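Local coordinates for protein erythrocyte binding antigen 140 (Plasmodium falciparum, PDB 4GF2) that probably binds a host receptor on the erythrocyte surface during parasite invasion, through a region built from two Duffy-binding-like domains, at residues E362-H367 with E422-V427; D404-S409 with K444-N449. The protein carries 3 engineered substitutions. All blocks are in the same frame, centred on the assembly; numbering follows the deposited sequence.

How the contacts relate
Both contacts lie in the second of the two Duffy-binding-like domains and join four of its helices. From the N terminus, helix 361-382 comes first and supplies 362-367. Helix 388-407 follows, with 404-409 at its end. Helix 415-427 then brings 422-427 back to 362-367, so contact 1 closes a loop of 54 intervening residues. Helix 435-457 carries 444-449 and closes contact 2 on 404-409, over a shorter loop of 34. The segments alternate along the chain, so the two loops cross. Their centres are about 11 Å apart. Tyr364 and Leu424 of contact 1 both pack on Ile406 of contact 2, making one continuous core.

Contact 1: E362-H367 with E422-V427; sequences EDYKEH and ENLNKV
A chi1 of -173° turns the Tyr364 ring away from its own backbone N and carries it across to Leu424. The contact is helix-helix packing in the alpha-helical core of a Duffy-binding-like domain. Helices 361-382 and 415-427 run roughly antiparallel here, at 149°, with their axes 10.4 Å apart at closest approach. That gap is bridged mainly by one ring. Leu424 crosses the tyrosine side chain at about a right angle. Its CD1 methyl sits over one ring face, offset toward the rim, 4.0 Å from Tyr364 CE1. Leu424 CB meets the far end of the ring, 3.6 Å from Tyr364 CZ. The other rim of the ring runs along the backbone, with Tyr364 CE2 3.6 Å from Leu424 N. Asn423 adds its CB beside the same carbon, while its amide leads away. No hydrogen bond links the two segments. The buried phenol hydroxyl bonds instead to the backbone O of Met420, one turn before Leu424 on helix 415-427, which anchors the ring's outer end. Trp445 of helix 435-457 meets this ring edge-to-face. At the root of the side chain, Val427 CG2 packs 4.0 Å from Tyr364 CB.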
ATOM      1  N   GLU A 362       0.613   2.168   2.787  1.00 42.28           N
ATOM      2  CA  GLU A 362      -0.375   1.416   2.019  1.00 45.90           C
ATOM      3  C   GLU A 362      -1.349   0.690   2.936  1.00 45.61           C
ATOM      4  O   GLU A 362      -2.543   0.628   2.652  1.00 47.87           O
ATOM      5  CB  GLU A 362       0.302   0.426   1.070  1.00 54.72           C
ATOM      6  CG  GLU A 362       1.022   1.088  -0.096  1.00 66.97           C
ATOM      7  CD  GLU A 362       0.126   2.039  -0.877  1.00 77.35           C
ATOM      8  OE1 GLU A 362      -1.059   1.707  -1.098  1.00 79.32           O
ATOM      9  OE2 GLU A 362       0.607   3.126  -1.265  1.00 83.64           O
ATOM     10  N   ASP A 363      -0.843   0.146   4.036  1.00 43.64           N
ATOM     11  CA  ASP A 363      -1.708  -0.487   5.022  1.00 42.15           C
ATOM     12  C   ASP A 363      -2.611   0.565   5.642  1.00 39.42           C
ATOM     13  O   ASP A 363      -3.799   0.336   5.858  1.00 38.27           O
ATOM     14  CB  ASP A 363      -0.886  -1.174   6.111  1.00 44.56           C
ATOM     15  CG  ASP A 363      -0.191  -2.425   5.619  1.00 50.92           C
ATOM     16  OD1 ASP A 363      -0.585  -2.944   4.554  1.00 52.67           O
ATOM     17  OD2 ASP A 363       0.745  -2.898   6.300  1.00 54.60           O
ATOM     18  N   TYR A 364      -2.042   1.729   5.925  1.00 38.19           N
ATOM     19  CA  TYR A 364      -2.800   2.782   6.577  1.00 35.97           C
ATOM     20  C   TYR A 364      -3.914   3.274   5.659  1.00 34.55           C
ATOM     21  O   TYR A 364      -5.054   3.442   6.090  1.00 33.32           O
ATOM     22  CB  TYR A 364      -1.887   3.938   6.976  1.00 37.72           C
ATOM     23  CG  TYR A 364      -2.596   4.969   7.811  1.00 38.53           C
ATOM     24  CD1 TYR A 364      -3.270   6.019   7.214  1.00 39.08           C
ATOM     25  CD2 TYR A 364      -2.614   4.879   9.197  1.00 38.91           C
ATOM     26  CE1 TYR A 364      -3.933   6.960   7.968  1.00 38.78           C
ATOM     27  CE2 TYR A 364      -3.276   5.819   9.964  1.00 38.54           C
ATOM     28  CZ  TYR A 364      -3.933   6.859   9.340  1.00 38.83           C
ATOM     29  OH  TYR A 364      -4.601   7.805  10.083  1.00 38.54           O
ATOM     30  N   LYS A 365      -3.579   3.495   4.392  1.00 36.34           N
ATOM     31  CA  LYS A 365      -4.555   3.940   3.408  1.00 41.72           C
ATOM     32  C   LYS A 365      -5.665   2.900   3.299  1.00 41.25           C
ATOM     33  O   LYS A 365      -6.855   3.221   3.343  1.00 39.89           O
ATOM     34  CB  LYS A 365      -3.873   4.135   2.054  1.00 51.84           C
ATOM     35  CG  LYS A 365      -4.785   4.639   0.950  1.00 61.81           C
ATOM     36  CD  LYS A 365      -4.053   4.699  -0.386  1.00 72.42           C
ATOM     37  CE  LYS A 365      -4.966   5.187  -1.503  1.00 78.47           C
ATOM     38  NZ  LYS A 365      -4.269   5.218  -2.820  1.00 83.66           N
ATOM     39  N   GLU A 366      -5.260   1.643   3.182  1.00 43.35           N
ATOM     40  CA  GLU A 366      -6.200   0.542   3.058  1.00 44.35           C
ATOM     41  C   GLU A 366      -7.145   0.497   4.261  1.00 40.84           C
ATOM     42  O   GLU A 366      -8.345   0.263   4.105  1.00 41.94           O
ATOM     43  CB  GLU A 366      -5.431  -0.769   2.908  1.00 47.82           C
ATOM     44  CG  GLU A 366      -6.295  -1.983   2.693  1.00 51.75           C
ATOM     45  CD  GLU A 366      -5.478  -3.225   2.380  1.00 57.76           C
ATOM     46  OE1 GLU A 366      -4.350  -3.086   1.860  1.00 56.54           O
ATOM     47  OE2 GLU A 366      -5.966  -4.339   2.660  1.00 63.76           O
ATOM     48  N   HIS A 367      -6.614   0.745   5.458  1.00 37.62           N
ATOM     49  CA  HIS A 367      -7.449   0.751   6.653  1.00 35.56           C
ATOM     50  C   HIS A 367      -8.437   1.916   6.661  1.00 36.15           C
ATOM     51  O   HIS A 367      -9.600   1.752   7.031  1.00 38.66           O
ATOM     52  CB  HIS A 367      -6.601   0.817   7.919  1.00 34.64           C
ATOM     53  CG  HIS A 367      -7.412   0.836   9.176  1.00 36.62           C
ATOM     54  ND1 HIS A 367      -7.599  -0.284   9.958  1.00 38.78           N
ATOM     55  CD2 HIS A 367      -8.110   1.833   9.773  1.00 37.79           C
ATOM     56  CE1 HIS A 367      -8.371   0.024  10.987  1.00 39.56           C
ATOM     57  NE2 HIS A 367      -8.695   1.301  10.897  1.00 38.95           N
ATOM     58  N   GLU A 422      -2.060   9.112  15.498  1.00 40.61           N
ATOM     59  CA  GLU A 422      -0.690   8.789  15.866  1.00 42.06           C
ATOM     60  C   GLU A 422      -0.080   7.785  14.896  1.00 43.04           C
ATOM     61  O   GLU A 422       1.118   7.814  14.632  1.00 47.25           O
ATOM     62  CB  GLU A 422      -0.650   8.247  17.293  1.00 43.42           C
ATOM     63  CG  GLU A 422      -1.057   9.275  18.338  1.00 48.42           C
ATOM     64  CD  GLU A 422      -1.202   8.674  19.725  1.00 55.84           C
ATOM     65  OE1 GLU A 422      -1.410   7.443  19.817  1.00 60.01           O
ATOM     66  OE2 GLU A 422      -1.106   9.429  20.718  1.00 59.15           O
ATOM     67  N   ASN A 423      -0.907   6.905  14.347  1.00 38.62           N
ATOM     68  CA  ASN A 423      -0.400   5.901  13.427  1.00 36.82           C
ATOM     69  C   ASN A 423      -0.106   6.475  12.050  1.00 40.27           C
ATOM     70  O   ASN A 423       0.652   5.892  11.278  1.00 44.64           O
ATOM     71  CB  ASN A 423      -1.351   4.711  13.354  1.00 33.36           C
ATOM     72  CG  ASN A 423      -1.188   3.788  14.536  1.00 35.16           C
ATOM     73  OD1 ASN A 423      -0.119   3.736  15.140  1.00 40.35           O
ATOM     74  ND2 ASN A 423      -2.236   3.061  14.878  1.00 32.49           N
ATOM     75  N   LEU A 424      -0.694   7.626  11.748  1.00 38.67           N
ATOM     76  CA  LEU A 424      -0.328   8.359  10.544  1.00 39.30           C
ATOM     77  C   LEU A 424       0.988   9.091  10.774  1.00 39.40           C
ATOM     78  O   LEU A 424       1.801   9.228   9.858  1.00 41.07           O
ATOM     79  CB  LEU A 424      -1.418   9.349  10.154  1.00 40.29           C
ATOM     80  CG  LEU A 424      -1.111  10.156   8.893  1.00 42.91           C
ATOM     81  CD1 LEU A 424      -0.656   9.243   7.764  1.00 44.68           C
ATOM     82  CD2 LEU A 424      -2.336  10.943   8.473  1.00 42.27           C
ATOM     83  N   ASN A 425       1.197   9.560  12.002  1.00 38.37           N
ATOM     84  CA  ASN A 425       2.481  10.129  12.379  1.00 41.28           C
ATOM     85  C   ASN A 425       3.582   9.095  12.190  1.00 44.40           C
ATOM     86  O   ASN A 425       4.677   9.422  11.740  1.00 46.12           O
ATOM     87  CB  ASN A 425       2.465  10.615  13.827  1.00 41.66           C
ATOM     88  CG  ASN A 425       1.590  11.841  14.025  1.00 42.38           C
ATOM     89  OD1 ASN A 425       1.208  12.513  13.067  1.00 44.18           O
ATOM     90  ND2 ASN A 425       1.281  12.144  15.279  1.00 41.98           N
ATOM     91  N   LYS A 426       3.282   7.842  12.520  1.00 45.51           N
ATOM     92  CA  LYS A 426       4.243   6.759  12.338  1.00 48.77           C
ATOM     93  C   LYS A 426       4.587   6.566  10.865  1.00 46.21           C
ATOM     94  O   LYS A 426       5.741   6.322  10.520  1.00 48.41           O
ATOM     95  CB  LYS A 426       3.710   5.453  12.927  1.00 54.02           C
ATOM     96  CG  LYS A 426       3.667   5.435  14.439  1.00 63.43           C
ATOM     97  CD  LYS A 426       3.286   4.064  14.968  1.00 74.64           C
ATOM     98  CE  LYS A 426       3.216   4.061  16.488  1.00 85.81           C
ATOM     99  NZ  LYS A 426       2.907   2.711  17.039  1.00 92.69           N
ATOM    100  N   VAL A 427       3.588   6.671   9.996  1.00 42.96           N
ATOM    101  CA  VAL A 427       3.835   6.596   8.561  1.00 44.13           C
ATOM    102  C   VAL A 427       4.863   7.647   8.161  1.00 49.38           C
ATOM    103  O   VAL A 427       5.715   7.406   7.301  1.00 52.26           O
ATOM    104  CB  VAL A 427       2.551   6.808   7.750  1.00 40.93           C
ATOM    105  CG1 VAL A 427       2.873   6.961   6.269  1.00 40.58           C
ATOM    106  CG2 VAL A 427       1.591   5.650   7.975  1.00 40.45           C
TER

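Contact 2: D404-S409 with K444-N449; sequences DIIKGS and KWWDEN
Ile406 packs against two consecutive tryptophans, Trp445 and Trp446, and these apolar contacts make up most of the interface. Ile406 CG2 reaches Trp445, 4.0 Å from its CE3, and also lies near Trp446 CB. Ile406 CG1 and CB both meet Trp446 CE3, each at 4.1 Å, and the isoleucine and Trp446 side chains cross at about a right angle. Both approaches are oblique to the indoles. In each tryptophan CG lies opposite the backbone N (chi1 -169° for Trp445 and 172° for Trp446), which swings the indole out so that CE3 of its benzo ring meets Ile406. The aliphatic part of Lys407 extends the packing, with its CG 4.3 Å from Trp446 CB.

No hydrogen bond crosses between the two segments. Within 444-449, Asn449 ND2 donates to Trp445 O at 2.9 Å, in a nearly straight bond (167°). The same nitrogen sits over the centre of the Trp445 ring, 3.3 Å above its plane. Lys407 NZ and Asp447 OD1 have opposite charges but stay 6.6 Å apart, so any attraction is probably modest.

Several helices of the Duffy-binding-like domain meet here. Lys407 O accepts a bond from Arg442 of helix 435-457, and Asp404 forms a salt bridge with Arg481 of helix 478-508. Met420 of helix 415-427 packs on Ile406, and Leu368 of helix 361-382 on Trp445.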
ATOM      1  N   ASP A 404     -11.216  15.392  10.190  1.00 42.62           N
ATOM      2  CA  ASP A 404     -10.758  16.046  11.413  1.00 42.79           C
ATOM      3  C   ASP A 404      -9.912  15.114  12.268  1.00 38.93           C
ATOM      4  O   ASP A 404      -9.027  15.562  13.000  1.00 37.07           O
ATOM      5  CB  ASP A 404     -11.951  16.548  12.225  1.00 45.40           C
ATOM      6  CG  ASP A 404     -12.351  17.959  11.852  1.00 47.58           C
ATOM      7  OD1 ASP A 404     -11.457  18.826  11.798  1.00 46.30           O
ATOM      8  OD2 ASP A 404     -13.553  18.201  11.609  1.00 49.81           O
ATOM      9  N   ILE A 405     -10.189  13.820  12.174  1.00 38.67           N
ATOM     10  CA  ILE A 405      -9.468  12.828  12.961  1.00 39.73           C
ATOM     11  C   ILE A 405      -8.076  12.609  12.370  1.00 40.16           C
ATOM     12  O   ILE A 405      -7.087  12.544  13.097  1.00 39.94           O
ATOM     13  CB  ILE A 405     -10.259  11.505  13.028  1.00 40.73           C
ATOM     14  CG1 ILE A 405     -11.442  11.661  13.987  1.00 43.83           C
ATOM     15  CG2 ILE A 405      -9.374  10.356  13.483  1.00 39.07           C
ATOM     16  CD1 ILE A 405     -12.398  10.490  13.982  1.00 44.95           C
ATOM     17  N   ILE A 406      -8.010  12.518  11.045  1.00 41.49           N
ATOM     18  CA  ILE A 406      -6.746  12.365  10.338  1.00 42.49           C
ATOM     19  C   ILE A 406      -5.894  13.628  10.450  1.00 43.97           C
ATOM     20  O   ILE A 406      -4.678  13.551  10.630  1.00 46.14           O
ATOM     21  CB  ILE A 406      -6.977  12.072   8.844  1.00 44.06           C
ATOM     22  CG1 ILE A 406      -7.721  10.747   8.664  1.00 45.16           C
ATOM     23  CG2 ILE A 406      -5.654  12.051   8.094  1.00 44.06           C
ATOM     24  CD1 ILE A 406      -7.028   9.547   9.280  1.00 45.95           C
ATOM     25  N   LYS A 407      -6.530  14.787  10.330  1.00 42.62           N
ATOM     26  CA  LYS A 407      -5.816  16.055  10.423  1.00 42.59           C
ATOM     27  C   LYS A 407      -5.345  16.317  11.853  1.00 43.01           C
ATOM     28  O   LYS A 407      -4.408  17.080  12.077  1.00 47.48           O
ATOM     29  CB  LYS A 407      -6.700  17.210   9.935  1.00 44.23           C
ATOM     30  CG  LYS A 407      -6.894  17.253   8.420  1.00 49.59           C
ATOM     31  CD  LYS A 407      -7.877  18.345   7.997  1.00 61.89           C
ATOM     32  CE  LYS A 407      -7.400  19.722   8.437  1.00 74.15           C
ATOM     33  NZ  LYS A 407      -8.238  20.821   7.881  1.00 84.41           N
ATOM     34  N   GLY A 408      -5.999  15.678  12.818  1.00 39.22           N
ATOM     35  CA  GLY A 408      -5.667  15.868  14.219  1.00 38.66           C
ATOM     36  C   GLY A 408      -6.387  17.053  14.836  1.00 41.41           C
ATOM     37  O   GLY A 408      -6.008  17.529  15.902  1.00 42.26           O
ATOM     38  N   SER A 409      -7.430  17.533  14.170  1.00 42.40           N
ATOM     39  CA  SER A 409      -8.184  18.677  14.668  1.00 43.96           C
ATOM     40  C   SER A 409      -9.470  18.225  15.351  1.00 42.63           C
ATOM     41  O   SER A 409     -10.177  19.037  15.945  1.00 42.84           O
ATOM     42  CB  SER A 409      -8.515  19.636  13.527  1.00 48.34           C
ATOM     43  OG  SER A 409      -9.292  18.987  12.539  1.00 47.92           O
ATOM     44  N   LYS A 444      -1.355  17.478   4.704  1.00 54.44           N
ATOM     45  CA  LYS A 444      -1.022  17.226   3.306  1.00 55.16           C
ATOM     46  C   LYS A 444      -1.454  15.825   2.891  1.00 51.78           C
ATOM     47  O   LYS A 444      -1.900  15.610   1.764  1.00 54.84           O
ATOM     48  CB  LYS A 444       0.478  17.402   3.067  1.00 57.91           C
ATOM     49  CG  LYS A 444       0.948  18.845   3.126  1.00 64.00           C
ATOM     50  CD  LYS A 444       2.451  18.943   2.916  1.00 70.01           C
ATOM     51  CE  LYS A 444       2.923  20.389   2.896  1.00 78.18           C
ATOM     52  NZ  LYS A 444       4.396  20.480   2.711  1.00 82.78           N
ATOM     53  N   TRP A 445      -1.324  14.872   3.807  1.00 46.82           N
ATOM     54  CA  TRP A 445      -1.676  13.493   3.510  1.00 46.44           C
ATOM     55  C   TRP A 445      -3.171  13.374   3.243  1.00 46.04           C
ATOM     56  O   TRP A 445      -3.592  12.671   2.324  1.00 47.16           O
ATOM     57  CB  TRP A 445      -1.276  12.579   4.666  1.00 45.54           C
ATOM     58  CG  TRP A 445      -1.360  11.133   4.318  1.00 44.90           C
ATOM     59  CD1 TRP A 445      -0.366  10.358   3.804  1.00 46.43           C
ATOM     60  CD2 TRP A 445      -2.503  10.283   4.451  1.00 42.48           C
ATOM     61  NE1 TRP A 445      -0.817   9.076   3.612  1.00 45.10           N
ATOM     62  CE2 TRP A 445      -2.128   9.003   4.002  1.00 43.10           C
ATOM     63  CE3 TRP A 445      -3.810  10.480   4.907  1.00 40.85           C
ATOM     64  CZ2 TRP A 445      -3.009   7.925   3.991  1.00 42.62           C
ATOM     65  CZ3 TRP A 445      -4.685   9.408   4.898  1.00 40.28           C
ATOM     66  CH2 TRP A 445      -4.280   8.147   4.443  1.00 41.30           C
ATOM     67  N   TRP A 446      -3.974  14.063   4.047  1.00 44.84           N
ATOM     68  CA  TRP A 446      -5.417  14.050   3.853  1.00 43.98           C
ATOM     69  C   TRP A 446      -5.794  14.653   2.496  1.00 47.83           C
ATOM     70  O   TRP A 446      -6.654  14.124   1.796  1.00 47.59           O
ATOM     71  CB  TRP A 446      -6.133  14.805   4.973  1.00 42.73           C
ATOM     72  CG  TRP A 446      -7.593  14.977   4.688  1.00 43.29           C
ATOM     73  CD1 TRP A 446      -8.221  16.121   4.296  1.00 45.94           C
ATOM     74  CD2 TRP A 446      -8.604  13.964   4.743  1.00 42.57           C
ATOM     75  NE1 TRP A 446      -9.562  15.887   4.115  1.00 46.29           N
ATOM     76  CE2 TRP A 446      -9.823  14.568   4.381  1.00 44.36           C
ATOM     77  CE3 TRP A 446      -8.597  12.603   5.066  1.00 41.02           C
ATOM     78  CZ2 TRP A 446     -11.022  13.864   4.333  1.00 44.12           C
ATOM     79  CZ3 TRP A 446      -9.791  11.904   5.020  1.00 41.02           C
ATOM     80  CH2 TRP A 446     -10.986  12.535   4.658  1.00 42.47           C
ATOM     81  N   ASP A 447      -5.147  15.754   2.125  1.00 52.26           N
ATOM     82  CA  ASP A 447      -5.423  16.395   0.841  1.00 58.68           C
ATOM     83  C   ASP A 447      -5.138  15.448  -0.321  1.00 56.95           C
ATOM     84  O   ASP A 447      -5.849  15.453  -1.323  1.00 57.85           O
ATOM     85  CB  ASP A 447      -4.607  17.681   0.682  1.00 67.99           C
ATOM     86  CG  ASP A 447      -5.165  18.833   1.503  1.00 74.42           C
ATOM     87  OD1 ASP A 447      -6.341  18.761   1.918  1.00 74.59           O
ATOM     88  OD2 ASP A 447      -4.427  19.817   1.723  1.00 79.21           O
ATOM     89  N   GLU A 448      -4.102  14.631  -0.175  1.00 55.25           N
ATOM     90  CA  GLU A 448      -3.728  13.681  -1.214  1.00 57.89           C
ATOM     91  C   GLU A 448      -4.670  12.476  -1.274  1.00 53.73           C
ATOM     92  O   GLU A 448      -4.710  11.773  -2.279  1.00 56.41           O
ATOM     93  CB  GLU A 448      -2.294  13.196  -0.991  1.00 62.23           C
ATOM     94  CG  GLU A 448      -1.242  14.293  -1.084  1.00 70.38           C
ATOM     95  CD  GLU A 448       0.105  13.862  -0.526  1.00 74.07           C
ATOM     96  OE1 GLU A 448       0.239  12.683  -0.138  1.00 74.03           O
ATOM     97  OE2 GLU A 448       1.026  14.703  -0.471  1.00 76.62           O
ATOM     98  N   ASN A 449      -5.428  12.238  -0.206  1.00 48.31           N
ATOM     99  CA  ASN A 449      -6.287  11.054  -0.141  1.00 46.94           C
ATOM    100  C   ASN A 449      -7.776  11.342   0.051  1.00 47.50           C
ATOM    101  O   ASN A 449      -8.603  10.441  -0.076  1.00 47.85           O
ATOM    102  CB  ASN A 449      -5.810  10.118   0.974  1.00 44.52           C
ATOM    103  CG  ASN A 449      -4.496   9.438   0.640  1.00 47.47           C
ATOM    104  OD1 ASN A 449      -4.471   8.410  -0.039  1.00 49.96           O
ATOM    105  ND2 ASN A 449      -3.395  10.007   1.117  1.00 48.17           N
TER